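Local coordinates for protein YJHT (Escherichia coli, PDB 2UVK) that catalyses the mutarotation of sialic acid, converting the alpha-anomer of N-acetylneuraminate to the beta-anomer, and folds as a Kelch-repeat beta-propeller that forms a homodimer, at residues 164-169 and 210-215; 204-209 and 253-258; 217-222 and 235-240. All coordinates share one frame; numbering follows the deposited sequence.

Contact 1 of 3, residues 164-169 and 210-215; sequences YFFNKF and AKPGLR
Beside the predicted active-site base Glu209 of this beta-propeller, the turn at Lys211 and Pro212 packs against the aromatic side chains of Tyr164 and Phe166, which come from the loop between helix 146-157 and strand 169-174. Pro212 CD sits over one face of the Tyr164 ring, 3.5 Å from its centroid and offset toward the CD1-CE1 rim, a CH-pi contact. The Lys211 chain runs obliquely past the CD2-CE2 side of the ring: its CB lies 3.5 Å from Tyr164 CD2, and further out CE reaches CE2 at 3.4 Å. A bend at chi3 (-78°) places CE there, and NZ, one bond on, donates a hydrogen bond to Tyr164 OH at 3.0 Å. NZ lies among four oxygen acceptors, Tyr164 OH and the carbonyls of Phe157, Lys159 and Asn275, which its three N-H must share, while the tyrosine hydroxyl also bonds to Tyr156 O. Phe166 adds a second aromatic contact, its CE2 3.6 Å from Lys211 CA and its CZ 3.8 Å from Pro212 CD; its side chain also lies close to that of Glu209. On the other segment, Leu214 O accepts from both Ala210 N and Lys211 N, the pattern of a classic beta bulge. Leu214 N in turn bonds Lys211 O, closing a type II turn with Gly213 at positive phi, in a short bulged hairpin beside the predicted catalytic residue.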
# COMPACT_ATOMS: atom_id res chain seq x y z
N TYR B 164 -1.53 -6.18 -9.54
CA TYR B 164 -0.47 -5.14 -9.46
C TYR B 164 -0.76 -4.06 -8.44
O TYR B 164 0.10 -3.26 -8.14
CB TYR B 164 -0.24 -4.50 -10.82
CG TYR B 164 0.29 -5.47 -11.85
CD1 TYR B 164 1.66 -5.72 -12.00
CD2 TYR B 164 -0.60 -6.22 -12.62
CE1 TYR B 164 2.13 -6.64 -12.95
CE2 TYR B 164 -0.15 -7.11 -13.56
CZ TYR B 164 1.21 -7.33 -13.72
OH TYR B 164 1.62 -8.27 -14.65
N PHE B 165 -1.97 -4.06 -7.88
CA PHE B 165 -2.30 -3.19 -6.78
C PHE B 165 -1.95 -1.75 -7.10
O PHE B 165 -1.43 -1.02 -6.23
CB PHE B 165 -1.69 -3.68 -5.49
CG PHE B 165 -2.29 -4.97 -5.02
CD1 PHE B 165 -3.37 -4.96 -4.15
CD2 PHE B 165 -1.79 -6.18 -5.43
CE1 PHE B 165 -3.93 -6.15 -3.72
CE2 PHE B 165 -2.35 -7.37 -5.01
CZ PHE B 165 -3.41 -7.35 -4.14
N PHE B 166 -2.24 -1.29 -8.31
CA PHE B 166 -2.17 0.15 -8.58
C PHE B 166 -3.11 0.89 -7.60
O PHE B 166 -4.16 0.35 -7.21
CB PHE B 166 -2.51 0.48 -10.02
CG PHE B 166 -1.45 0.13 -11.03
CD1 PHE B 166 -0.31 -0.61 -10.70
CD2 PHE B 166 -1.60 0.53 -12.34
CE1 PHE B 166 0.65 -0.86 -11.65
CE2 PHE B 166 -0.64 0.26 -13.29
CZ PHE B 166 0.49 -0.43 -12.93
N ASN B 167 -2.74 2.10 -7.21
CA ASN B 167 -3.37 2.75 -6.07
C ASN B 167 -4.71 3.37 -6.43
O ASN B 167 -4.76 4.35 -7.19
CB ASN B 167 -2.47 3.87 -5.52
CG ASN B 167 -2.98 4.44 -4.22
OD1 ASN B 167 -3.90 3.90 -3.62
ND2 ASN B 167 -2.34 5.53 -3.75
N LYS B 168 -5.78 2.78 -5.90
CA LYS B 168 -7.13 3.30 -6.15
C LYS B 168 -7.59 4.28 -5.06
O LYS B 168 -8.65 4.90 -5.21
CB LYS B 168 -8.17 2.16 -6.25
CG LYS B 168 -8.44 1.41 -4.99
CD LYS B 168 -9.59 0.42 -5.15
CE LYS B 168 -9.90 -0.33 -3.89
NZ LYS B 168 -11.20 -1.10 -4.07
N PHE B 169 -6.82 4.41 -3.98
CA PHE B 169 -7.17 5.31 -2.89
C PHE B 169 -6.92 6.75 -3.28
O PHE B 169 -6.06 7.04 -4.10
CB PHE B 169 -6.40 4.98 -1.62
CG PHE B 169 -6.76 3.66 -1.04
CD1 PHE B 169 -7.90 3.53 -0.25
CD2 PHE B 169 -5.98 2.54 -1.26
CE1 PHE B 169 -8.23 2.33 0.31
CE2 PHE B 169 -6.32 1.34 -0.71
CZ PHE B 169 -7.46 1.23 0.08
N ALA B 210 -3.58 0.42 -16.62
CA ALA B 210 -4.24 -0.44 -15.63
C ALA B 210 -3.31 -1.49 -15.05
O ALA B 210 -3.54 -2.00 -13.97
CB ALA B 210 -5.49 -1.13 -16.21
N LYS B 211 -2.24 -1.81 -15.78
CA LYS B 211 -1.18 -2.69 -15.30
C LYS B 211 -0.02 -2.43 -16.24
O LYS B 211 -0.21 -1.81 -17.27
CB LYS B 211 -1.59 -4.16 -15.33
CG LYS B 211 -1.97 -4.73 -16.70
CD LYS B 211 -1.85 -6.27 -16.74
CE LYS B 211 -0.39 -6.69 -16.88
NZ LYS B 211 -0.27 -8.19 -16.96
N PRO B 212 1.18 -2.92 -15.90
CA PRO B 212 2.29 -2.72 -16.84
C PRO B 212 1.96 -3.22 -18.24
O PRO B 212 1.57 -4.38 -18.39
CB PRO B 212 3.43 -3.47 -16.17
CG PRO B 212 3.12 -3.39 -14.72
CD PRO B 212 1.63 -3.58 -14.67
N GLY B 213 2.00 -2.31 -19.22
CA GLY B 213 1.71 -2.61 -20.63
C GLY B 213 0.27 -2.63 -21.11
O GLY B 213 -0.01 -2.92 -22.28
N LEU B 214 -0.66 -2.33 -20.21
CA LEU B 214 -2.06 -2.24 -20.56
C LEU B 214 -2.65 -0.95 -20.06
O LEU B 214 -2.62 -0.68 -18.86
CB LEU B 214 -2.81 -3.38 -19.91
CG LEU B 214 -4.32 -3.39 -20.16
CD1 LEU B 214 -4.67 -3.74 -21.63
CD2 LEU B 214 -4.98 -4.34 -19.17
N ARG B 215 -3.20 -0.16 -20.97
CA ARG B 215 -3.87 1.07 -20.64
C ARG B 215 -5.39 0.92 -20.70
O ARG B 215 -5.92 -0.07 -21.28
CB ARG B 215 -3.42 2.15 -21.58
CG ARG B 215 -1.98 2.59 -21.35
CD ARG B 215 -1.17 2.48 -22.59
NE ARG B 215 0.21 2.92 -22.38
CZ ARG B 215 1.19 2.16 -21.90
NH1 ARG B 215 0.98 0.91 -21.51
NH2 ARG B 215 2.40 2.69 -21.76

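Contact 2 of 3, residues 204-209 and 253-258; sequences WLINGE and DSLIFA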
# COMPACT_ATOMS: atom_id res chain seq x y z
N TRP B 204 -11.05 15.34 -13.17
CA TRP B 204 -11.12 14.29 -14.16
C TRP B 204 -9.79 13.53 -14.22
O TRP B 204 -8.74 14.17 -14.17
CB TRP B 204 -11.45 14.89 -15.52
CG TRP B 204 -12.77 15.60 -15.54
CD1 TRP B 204 -13.97 15.04 -15.80
CD2 TRP B 204 -13.01 17.01 -15.31
NE1 TRP B 204 -14.95 15.99 -15.73
CE2 TRP B 204 -14.40 17.20 -15.42
CE3 TRP B 204 -12.21 18.10 -14.99
CZ2 TRP B 204 -15.00 18.46 -15.26
CZ3 TRP B 204 -12.80 19.35 -14.83
CH2 TRP B 204 -14.19 19.51 -14.95
N LEU B 205 -9.87 12.20 -14.32
CA LEU B 205 -8.71 11.27 -14.42
C LEU B 205 -8.86 10.55 -15.75
O LEU B 205 -9.79 9.77 -15.93
CB LEU B 205 -8.72 10.26 -13.28
CG LEU B 205 -8.79 10.81 -11.85
CD1 LEU B 205 -8.89 9.65 -10.84
CD2 LEU B 205 -7.60 11.69 -11.55
N ILE B 206 -7.95 10.82 -16.69
CA ILE B 206 -8.10 10.37 -18.06
C ILE B 206 -7.07 9.30 -18.44
O ILE B 206 -5.86 9.55 -18.41
CB ILE B 206 -8.03 11.54 -19.08
CG1 ILE B 206 -9.00 12.69 -18.68
CG2 ILE B 206 -8.30 11.04 -20.47
CD1 ILE B 206 -8.79 13.98 -19.43
N ASN B 207 -7.57 8.13 -18.81
CA ASN B 207 -6.77 7.02 -19.27
C ASN B 207 -5.71 6.59 -18.22
O ASN B 207 -6.01 6.61 -17.03
CB ASN B 207 -6.14 7.32 -20.65
CG ASN B 207 -7.14 7.36 -21.79
OD1 ASN B 207 -8.37 7.59 -21.62
ND2 ASN B 207 -6.62 7.14 -22.97
N GLY B 208 -4.49 6.21 -18.65
CA GLY B 208 -3.51 5.62 -17.75
C GLY B 208 -3.32 4.13 -17.93
O GLY B 208 -4.16 3.44 -18.55
N GLU B 209 -2.25 3.60 -17.36
CA GLU B 209 -2.02 2.16 -17.35
C GLU B 209 -2.88 1.52 -16.28
O GLU B 209 -2.90 2.01 -15.15
CB GLU B 209 -0.57 1.82 -17.03
CG GLU B 209 0.39 1.99 -18.18
CD GLU B 209 1.73 1.29 -17.91
OE1 GLU B 209 2.19 1.31 -16.76
OE2 GLU B 209 2.28 0.64 -18.83
N ASP B 253 -14.74 25.76 -20.63
CA ASP B 253 -15.33 24.71 -19.79
C ASP B 253 -15.24 23.33 -20.47
O ASP B 253 -15.93 22.39 -20.09
N SER B 254 -14.37 23.24 -21.47
CA SER B 254 -14.19 22.03 -22.26
C SER B 254 -12.83 21.41 -21.98
O SER B 254 -11.84 22.10 -22.04
CB SER B 254 -14.28 22.39 -23.72
OG SER B 254 -15.44 23.20 -23.94
N LEU B 255 -12.79 20.12 -21.69
CA LEU B 255 -11.47 19.50 -21.39
C LEU B 255 -10.68 19.27 -22.69
O LEU B 255 -11.25 18.87 -23.70
CB LEU B 255 -11.60 18.16 -20.67
CG LEU B 255 -12.48 17.98 -19.44
CD1 LEU B 255 -12.46 16.49 -19.07
CD2 LEU B 255 -12.04 18.82 -18.27
N ILE B 256 -9.37 19.52 -22.64
CA ILE B 256 -8.45 19.19 -23.73
C ILE B 256 -7.62 17.98 -23.29
O ILE B 256 -7.02 18.01 -22.21
CB ILE B 256 -7.47 20.33 -24.03
CG1 ILE B 256 -8.23 21.60 -24.41
CG2 ILE B 256 -6.52 19.93 -25.17
CD1 ILE B 256 -7.39 22.84 -24.30
N PHE B 257 -7.63 16.91 -24.09
CA PHE B 257 -6.75 15.72 -23.86
C PHE B 257 -5.97 15.44 -25.13
O PHE B 257 -6.55 15.21 -26.19
CB PHE B 257 -7.58 14.48 -23.50
CG PHE B 257 -6.75 13.23 -23.18
CD1 PHE B 257 -5.82 13.25 -22.17
CD2 PHE B 257 -6.96 12.02 -23.84
CE1 PHE B 257 -5.07 12.11 -21.84
CE2 PHE B 257 -6.23 10.88 -23.54
CZ PHE B 257 -5.25 10.94 -22.53
N ALA B 258 -4.65 15.45 -25.00
CA ALA B 258 -3.76 15.34 -26.17
C ALA B 258 -2.63 14.36 -25.92
O ALA B 258 -2.13 14.23 -24.83
CB ALA B 258 -3.20 16.69 -26.54
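Trp204 and Leu255 meet in the apolar interface between two blades of the beta-propeller, where strand 202-206 faces strand 254-262 of the next sheet. The axes of the short strand segments run 23° apart in the same N-to-C sense and approach to 10.1 Å, a spacing filled by side chains. Leu255 CD2 lies over the six-membered ring of Trp204, 3.6 Å from its centroid and displaced toward CE3. The sister methyl CD1 covers the pyrrole side of the same indole, 3.7 Å from Trp204 CG, so the two methyls spread across both rings of the indole. Trp204 CG stands beside the backbone N, which carries the indole out toward Leu255, and the bond from NE1 to Glu221 OE2 helps fix the rotation of the ring. Replacing Trp204 by an alanine would probably leave both Leu255 methyls without the aromatic surface they lie on and Glu221 OE2 without its indole donor. Farther along the strands the Ile206 and Phe257 side chains overlap while pointing opposite ways. Phe257 CG is anti to the backbone N (chi1 -177°), and the phenyl ring presents a face to the isoleucine. Leu255 CD1 also comes within 4.5 Å of Ile206 CD1, linking the two pairs loosely. Ile206 CG2 stands over the centre of the Phe257 ring, 3.5 Å from the centroid and only 3° off the ring normal.

Contact 3 of 3, residues 217-222 and 235-240; sequences DAVFEL and APVSSP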
# COMPACT_ATOMS: atom_id res chain seq x y z
N ASP B 217 -9.06 3.22 -21.63
CA ASP B 217 -9.61 4.41 -22.27
C ASP B 217 -10.62 5.11 -21.35
O ASP B 217 -11.26 6.07 -21.76
CB ASP B 217 -10.25 4.06 -23.63
CG ASP B 217 -11.45 3.19 -23.50
OD1 ASP B 217 -11.66 2.63 -22.41
OD2 ASP B 217 -12.20 3.07 -24.50
N ALA B 218 -10.68 4.69 -20.09
CA ALA B 218 -11.61 5.26 -19.14
C ALA B 218 -11.33 6.74 -18.85
O ALA B 218 -10.17 7.21 -18.94
CB ALA B 218 -11.62 4.47 -17.85
N VAL B 219 -12.39 7.43 -18.44
CA VAL B 219 -12.35 8.77 -17.93
C VAL B 219 -13.20 8.77 -16.69
O VAL B 219 -14.39 8.47 -16.76
CB VAL B 219 -12.95 9.79 -18.91
CG1 VAL B 219 -12.97 11.19 -18.31
CG2 VAL B 219 -12.20 9.71 -20.22
N PHE B 220 -12.61 9.08 -15.55
CA PHE B 220 -13.33 9.16 -14.30
C PHE B 220 -13.50 10.60 -13.86
O PHE B 220 -12.60 11.41 -14.00
CB PHE B 220 -12.60 8.39 -13.21
CG PHE B 220 -12.34 6.96 -13.56
CD1 PHE B 220 -13.35 6.02 -13.48
CD2 PHE B 220 -11.07 6.54 -13.95
CE1 PHE B 220 -13.12 4.73 -13.79
CE2 PHE B 220 -10.82 5.22 -14.25
CZ PHE B 220 -11.85 4.30 -14.17
N GLU B 221 -14.67 10.91 -13.30
CA GLU B 221 -14.94 12.20 -12.75
C GLU B 221 -15.13 12.06 -11.25
O GLU B 221 -15.93 11.24 -10.76
CB GLU B 221 -16.24 12.73 -13.38
CG GLU B 221 -16.61 14.10 -12.99
CD GLU B 221 -17.90 14.47 -13.65
OE1 GLU B 221 -18.95 14.03 -13.11
OE2 GLU B 221 -17.82 15.08 -14.75
N LEU B 222 -14.42 12.89 -10.52
CA LEU B 222 -14.60 13.04 -9.09
C LEU B 222 -15.41 14.30 -8.89
O LEU B 222 -14.99 15.36 -9.30
CB LEU B 222 -13.25 13.17 -8.35
CG LEU B 222 -12.39 11.90 -8.24
CD1 LEU B 222 -12.02 11.26 -9.59
CD2 LEU B 222 -11.12 12.20 -7.43
N ALA B 235 -17.82 9.12 -20.46
CA ALA B 235 -17.55 8.53 -21.75
C ALA B 235 -16.05 8.41 -21.92
O ALA B 235 -15.32 9.31 -21.54
CB ALA B 235 -18.12 9.39 -22.87
N PRO B 236 -15.59 7.28 -22.46
CA PRO B 236 -14.18 7.10 -22.69
C PRO B 236 -13.62 7.93 -23.83
O PRO B 236 -14.36 8.53 -24.63
CB PRO B 236 -14.08 5.61 -23.02
CG PRO B 236 -15.44 5.25 -23.54
CD PRO B 236 -16.39 6.11 -22.85
N VAL B 237 -12.29 7.92 -23.91
CA VAL B 237 -11.58 8.68 -24.90
C VAL B 237 -10.29 7.92 -25.23
O VAL B 237 -9.75 7.17 -24.40
CB VAL B 237 -11.31 10.12 -24.42
CG1 VAL B 237 -10.31 10.12 -23.27
CG2 VAL B 237 -10.81 11.00 -25.56
N SER B 238 -9.82 8.12 -26.45
CA SER B 238 -8.70 7.38 -27.00
C SER B 238 -9.01 5.88 -27.05
O SER B 238 -8.17 5.02 -26.78
CB SER B 238 -7.40 7.70 -26.23
OG SER B 238 -6.29 7.59 -27.10
N SER B 239 -10.23 5.54 -27.46
CA SER B 239 -10.65 4.16 -27.50
C SER B 239 -10.12 3.48 -28.76
O SER B 239 -9.90 4.14 -29.79
CB SER B 239 -12.18 4.03 -27.47
OG SER B 239 -12.78 4.84 -26.47
N PRO B 240 -9.93 2.17 -28.71
CA PRO B 240 -10.23 1.27 -27.61
C PRO B 240 -9.14 1.06 -26.56
O PRO B 240 -9.47 0.63 -25.46
CB PRO B 240 -10.48 -0.05 -28.33
CG PRO B 240 -9.53 0.01 -29.46
CD PRO B 240 -9.47 1.43 -29.89
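Within the fifth Kelch repeat of the propeller, Asp217, at the start of the segment leading into strand 219-223, is pinned to the loop that follows strand 230-233. The backbone bond runs from Val237 N to Asp217 O, 3.0 Å long and nearly straight at 163°, with the donor in the carbonyl plane. The aspartate side chain makes a second link: Ser239 OG donates to Asp217 OD2 at 2.7 Å, meeting it on the anti side and 24° out of the carboxylate plane. Asp217 CG lies between its own backbone N and carbonyl carbon (chi1 66°), and the carboxylate runs alongside Pro236, whose CB is 3.5 Å from OD2. Backbone and side chain thus hold the loop at two points, Val237 and Ser239, just ahead of the cis peptide bond that precedes Pro240. Val219 CG2 makes an apolar contact with Val237 CG1 at 3.6 Å and also packs against the carbonyl oxygen of Ala235. Both valines touch Ile206 of strand 202-206 in the same blade and Trp297 of strand 296-302 in the next, so the pair lies at the blade interface, while the loop itself runs on from strand 230-233 toward strand 247-251.

How the contacts relate
All three contacts involve the fifth Kelch repeat: contact 3 lies wholly within it, contact 1 joins it to a loop of the fourth, and contact 2 joins it to the sheet of the following blade. Contacts 2 and 3, with centres about 8 Å apart, share one four-stranded antiparallel sheet in which strands 202-206 and 219-223 are neighbours. Contact 1 lies about 17 Å from contact 2 and 15 Å from contact 3, centre to centre. Along the chain contacts 1 and 2 interleave, while contact 3 falls between the segments of contact 2. Arg215 of contact 1 forms a salt bridge with Glu209 of contact 2, the predicted proton acceptor, so these two contacts meet at the probable active site.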